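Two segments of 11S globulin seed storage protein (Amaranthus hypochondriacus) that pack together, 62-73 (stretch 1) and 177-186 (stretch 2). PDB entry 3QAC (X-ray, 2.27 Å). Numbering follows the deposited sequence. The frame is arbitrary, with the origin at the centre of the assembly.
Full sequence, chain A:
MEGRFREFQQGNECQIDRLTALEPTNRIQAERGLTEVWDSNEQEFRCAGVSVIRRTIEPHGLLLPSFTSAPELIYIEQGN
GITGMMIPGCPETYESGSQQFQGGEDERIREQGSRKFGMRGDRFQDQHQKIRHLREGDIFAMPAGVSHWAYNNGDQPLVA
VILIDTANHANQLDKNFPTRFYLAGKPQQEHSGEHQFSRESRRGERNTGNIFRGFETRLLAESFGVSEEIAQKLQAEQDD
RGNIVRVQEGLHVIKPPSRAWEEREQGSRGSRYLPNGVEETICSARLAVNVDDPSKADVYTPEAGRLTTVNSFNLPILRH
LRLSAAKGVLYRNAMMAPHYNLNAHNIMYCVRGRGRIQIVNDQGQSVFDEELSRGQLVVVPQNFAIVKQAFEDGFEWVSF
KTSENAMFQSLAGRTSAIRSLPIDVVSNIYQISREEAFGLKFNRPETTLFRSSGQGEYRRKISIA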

# COMPACT_ATOMS: atom_id res chain seq x y z
N LEU A 62 -12.65 -16.49 29.89
CA LEU A 62 -12.32 -16.93 28.55
C LEU A 62 -12.82 -15.95 27.49
O LEU A 62 -14.02 -15.86 27.23
CB LEU A 62 -12.90 -18.32 28.31
CG LEU A 62 -12.74 -18.93 26.93
CD1 LEU A 62 -11.27 -19.07 26.59
CD2 LEU A 62 -13.40 -20.26 26.92
N LEU A 63 -11.89 -15.19 26.90
CA LEU A 63 -12.21 -14.37 25.74
C LEU A 63 -12.55 -15.30 24.60
O LEU A 63 -11.68 -16.04 24.13
CB LEU A 63 -11.03 -13.49 25.36
CG LEU A 63 -11.16 -12.61 24.11
CD1 LEU A 63 -12.23 -11.50 24.29
CD2 LEU A 63 -9.79 -12.00 23.71
N LEU A 64 -13.82 -15.29 24.19
CA LEU A 64 -14.30 -16.19 23.15
C LEU A 64 -13.48 -16.02 21.88
O LEU A 64 -12.93 -14.95 21.63
CB LEU A 64 -15.79 -15.93 22.87
CG LEU A 64 -16.77 -15.98 24.05
CD1 LEU A 64 -18.13 -15.49 23.63
CD2 LEU A 64 -16.89 -17.36 24.62
N PRO A 65 -13.37 -17.08 21.08
CA PRO A 65 -12.64 -16.92 19.82
C PRO A 65 -13.28 -15.87 18.91
O PRO A 65 -14.50 -15.84 18.73
CB PRO A 65 -12.76 -18.31 19.17
CG PRO A 65 -13.82 -19.03 19.97
CD PRO A 65 -13.66 -18.49 21.35
N SER A 66 -12.43 -15.03 18.34
CA SER A 66 -12.87 -14.11 17.31
C SER A 66 -11.72 -13.82 16.36
O SER A 66 -10.58 -14.25 16.58
CB SER A 66 -13.34 -12.80 17.93
OG SER A 66 -12.23 -12.06 18.42
N PHE A 67 -12.03 -13.09 15.30
CA PHE A 67 -10.99 -12.53 14.45
C PHE A 67 -11.43 -11.15 13.99
O PHE A 67 -12.59 -10.80 14.07
CB PHE A 67 -10.68 -13.44 13.27
CG PHE A 67 -11.90 -13.93 12.52
CD1 PHE A 67 -12.63 -15.03 12.96
CD2 PHE A 67 -12.31 -13.30 11.35
CE1 PHE A 67 -13.72 -15.49 12.26
CE2 PHE A 67 -13.41 -13.76 10.64
CZ PHE A 67 -14.12 -14.86 11.09
N THR A 68 -10.48 -10.35 13.51
CA THR A 68 -10.79 -9.06 12.95
C THR A 68 -9.97 -8.93 11.69
O THR A 68 -8.88 -9.49 11.60
CB THR A 68 -10.50 -7.89 13.95
OG1 THR A 68 -10.65 -6.63 13.28
CG2 THR A 68 -9.10 -8.00 14.54
N SER A 69 -10.51 -8.22 10.71
CA SER A 69 -9.87 -8.05 9.42
C SER A 69 -8.59 -7.24 9.53
O SER A 69 -7.78 -7.24 8.61
CB SER A 69 -10.82 -7.34 8.46
OG SER A 69 -11.16 -6.07 8.98
N ALA A 70 -8.39 -6.53 10.64
CA ALA A 70 -7.15 -5.78 10.85
C ALA A 70 -6.14 -6.52 11.74
O ALA A 70 -6.54 -7.23 12.66
CB ALA A 70 -7.45 -4.42 11.43
N PRO A 71 -4.83 -6.32 11.49
CA PRO A 71 -3.80 -6.90 12.36
C PRO A 71 -3.83 -6.16 13.69
O PRO A 71 -4.25 -5.01 13.73
CB PRO A 71 -2.48 -6.54 11.65
CG PRO A 71 -2.84 -5.87 10.37
CD PRO A 71 -4.26 -5.41 10.49
N GLU A 72 -3.38 -6.81 14.75
CA GLU A 72 -3.40 -6.19 16.06
C GLU A 72 -2.05 -6.34 16.70
O GLU A 72 -1.37 -7.33 16.50
CB GLU A 72 -4.40 -6.87 16.97
CG GLU A 72 -5.80 -6.96 16.42
CD GLU A 72 -6.71 -7.58 17.43
OE1 GLU A 72 -6.33 -8.63 17.98
OE2 GLU A 72 -7.77 -7.00 17.71
N LEU A 73 -1.72 -5.34 17.49
CA LEU A 73 -0.54 -5.33 18.32
C LEU A 73 -1.09 -5.31 19.72
O LEU A 73 -1.84 -4.39 20.08
CB LEU A 73 0.25 -4.07 18.05
CG LEU A 73 1.75 -4.25 17.91
CD1 LEU A 73 2.04 -5.37 16.93
CD2 LEU A 73 2.37 -2.95 17.44
N PHE A 177 -13.87 1.82 11.28
CA PHE A 177 -13.96 1.07 12.53
C PHE A 177 -13.48 -0.36 12.35
O PHE A 177 -13.63 -0.94 11.28
CB PHE A 177 -15.42 1.06 13.04
CG PHE A 177 -16.00 2.43 13.26
CD1 PHE A 177 -15.87 3.07 14.49
CD2 PHE A 177 -16.66 3.08 12.22
CE1 PHE A 177 -16.38 4.34 14.68
CE2 PHE A 177 -17.19 4.36 12.41
CZ PHE A 177 -17.05 4.99 13.64
N PRO A 178 -12.92 -0.96 13.40
CA PRO A 178 -12.57 -2.38 13.28
C PRO A 178 -13.82 -3.19 12.97
O PRO A 178 -14.93 -2.81 13.36
CB PRO A 178 -12.05 -2.74 14.66
CG PRO A 178 -11.50 -1.46 15.19
CD PRO A 178 -12.45 -0.40 14.68
N THR A 179 -13.65 -4.28 12.25
CA THR A 179 -14.71 -5.23 12.05
C THR A 179 -14.30 -6.48 12.78
O THR A 179 -13.23 -7.05 12.52
CB THR A 179 -14.91 -5.52 10.57
OG1 THR A 179 -15.33 -4.31 9.92
CG2 THR A 179 -15.97 -6.56 10.37
N ARG A 180 -15.13 -6.90 13.73
CA ARG A 180 -14.85 -8.10 14.47
C ARG A 180 -15.88 -9.19 14.28
O ARG A 180 -17.09 -8.94 14.35
CB ARG A 180 -14.70 -7.82 15.95
CG ARG A 180 -14.03 -8.99 16.66
CD ARG A 180 -13.68 -8.61 18.05
NE ARG A 180 -12.62 -7.63 18.06
CZ ARG A 180 -11.34 -7.95 18.12
NH1 ARG A 180 -11.01 -9.23 18.17
NH2 ARG A 180 -10.41 -7.02 18.16
N PHE A 181 -15.39 -10.41 14.05
CA PHE A 181 -16.23 -11.58 13.88
C PHE A 181 -15.96 -12.54 15.03
O PHE A 181 -14.81 -12.90 15.28
CB PHE A 181 -15.91 -12.29 12.56
CG PHE A 181 -15.98 -11.41 11.33
CD1 PHE A 181 -16.97 -11.60 10.38
CD2 PHE A 181 -15.04 -10.42 11.10
CE1 PHE A 181 -17.04 -10.82 9.23
CE2 PHE A 181 -15.10 -9.63 9.96
CZ PHE A 181 -16.10 -9.84 9.02
N TYR A 182 -17.00 -12.93 15.76
CA TYR A 182 -16.86 -13.91 16.84
C TYR A 182 -17.31 -15.29 16.40
O TYR A 182 -18.17 -15.44 15.52
CB TYR A 182 -17.64 -13.49 18.09
CG TYR A 182 -16.90 -12.52 18.97
CD1 TYR A 182 -16.97 -11.16 18.75
CD2 TYR A 182 -16.12 -12.96 20.02
CE1 TYR A 182 -16.30 -10.26 19.57
CE2 TYR A 182 -15.44 -12.08 20.83
CZ TYR A 182 -15.53 -10.73 20.61
OH TYR A 182 -14.84 -9.85 21.44
N LEU A 183 -16.72 -16.29 17.04
CA LEU A 183 -16.94 -17.68 16.67
C LEU A 183 -17.81 -18.39 17.69
O LEU A 183 -18.03 -19.59 17.59
CB LEU A 183 -15.60 -18.39 16.55
CG LEU A 183 -14.95 -18.03 15.22
CD1 LEU A 183 -13.49 -18.42 15.20
CD2 LEU A 183 -15.73 -18.73 14.13
N ALA A 184 -18.28 -17.64 18.67
CA ALA A 184 -19.10 -18.19 19.74
C ALA A 184 -19.76 -17.06 20.52
O ALA A 184 -19.31 -15.92 20.48
CB ALA A 184 -18.24 -19.06 20.68
N GLY A 185 -20.83 -17.38 21.23
CA GLY A 185 -21.48 -16.42 22.11
C GLY A 185 -22.41 -15.47 21.39
O GLY A 185 -22.72 -15.64 20.21
N LYS A 186 -22.87 -14.46 22.11
CA LYS A 186 -23.69 -13.41 21.51
C LYS A 186 -23.13 -12.07 21.96
O LYS A 186 -23.76 -11.37 22.75
CB LYS A 186 -25.15 -13.57 21.92
CG LYS A 186 -26.12 -12.74 21.08
CD LYS A 186 -27.50 -12.65 21.74
CE LYS A 186 -28.38 -11.55 21.10
NZ LYS A 186 -28.38 -10.23 21.83
O HOH W 1 -10.88 -4.48 11.12
O HOH W 2 -8.42 -9.22 20.29

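How does the contact begin at the start of stretch 1? Leu 63 only brushes Tyr 182. Leu 64 points toward stretch 2, its CD1 3.4 Å from Ala 184 O and 3.8 Å from Gly 185 CA. Glycine suits that place twice over: its phi is positive, and a CB there would lie 2.4 Å from Leu 64 CD1, a clash. Pro 65 has no amide hydrogen to give, but its carbonyl accepts: Leu 183 N donates to Pro 65 O at 2.8 Å.

What pairs the two strands? From Ser 66 to Thr 68 the chain runs antiparallel to Arg 180–Tyr 182. The pair Phe 67 and Phe 181 is joined by two backbone hydrogen bonds, Phe 67 N to Phe 181 O and Phe 181 N to Phe 67 O, both 2.8 Å. At the flanking pairs, Ser 66 with Tyr 182 and Thr 68 with Arg 180, the CA atoms come closer, 4.0 and 4.4 Å apart. The small side chain of Ser 66 fits this narrow spacing: its CB sits over the face of the Tyr 182 ring, 3.6 Å from the ring centroid, while its OG accepts a hydrogen bond from Arg 180 NH1 at 3.1 Å.

Why do two phenylalanines meet on the other face of the sheet? Their side chains share the face opposite that of Ser 66 and Thr 68. The Phe 67 and Phe 181 rings are nearly parallel, at 4°, but slid apart so that they barely overlap. The slide leaves Phe 181 CB over the Phe 67 ring, 3.7 Å from its centroid, while Leu 183 CG meets the edge of that ring, 4.1 Å from Phe 67 CE1.

How is the strand end secured, and where does the long arginine go? Thr 68 OG1 donates to Thr 179 O at 2.7 Å, and Ser 69 N adds a weak hydrogen bond to the same Thr 179 O at 3.5 Å. A water donates to Thr 68 OG1 and Ser 69 OG and accepts from Thr 179 N, bridging the stretches. Arg 180 reaches past Thr 68, whose CG2 lies over one face of the guanidinium, to Glu 72: Arg 180 NH2 and Glu 72 OE2 form a salt bridge at 2.7 Å. Both residues are buried, where an unpaired charge would be costly, and each offsets the other. Altogether the two stretches bury 785 Å².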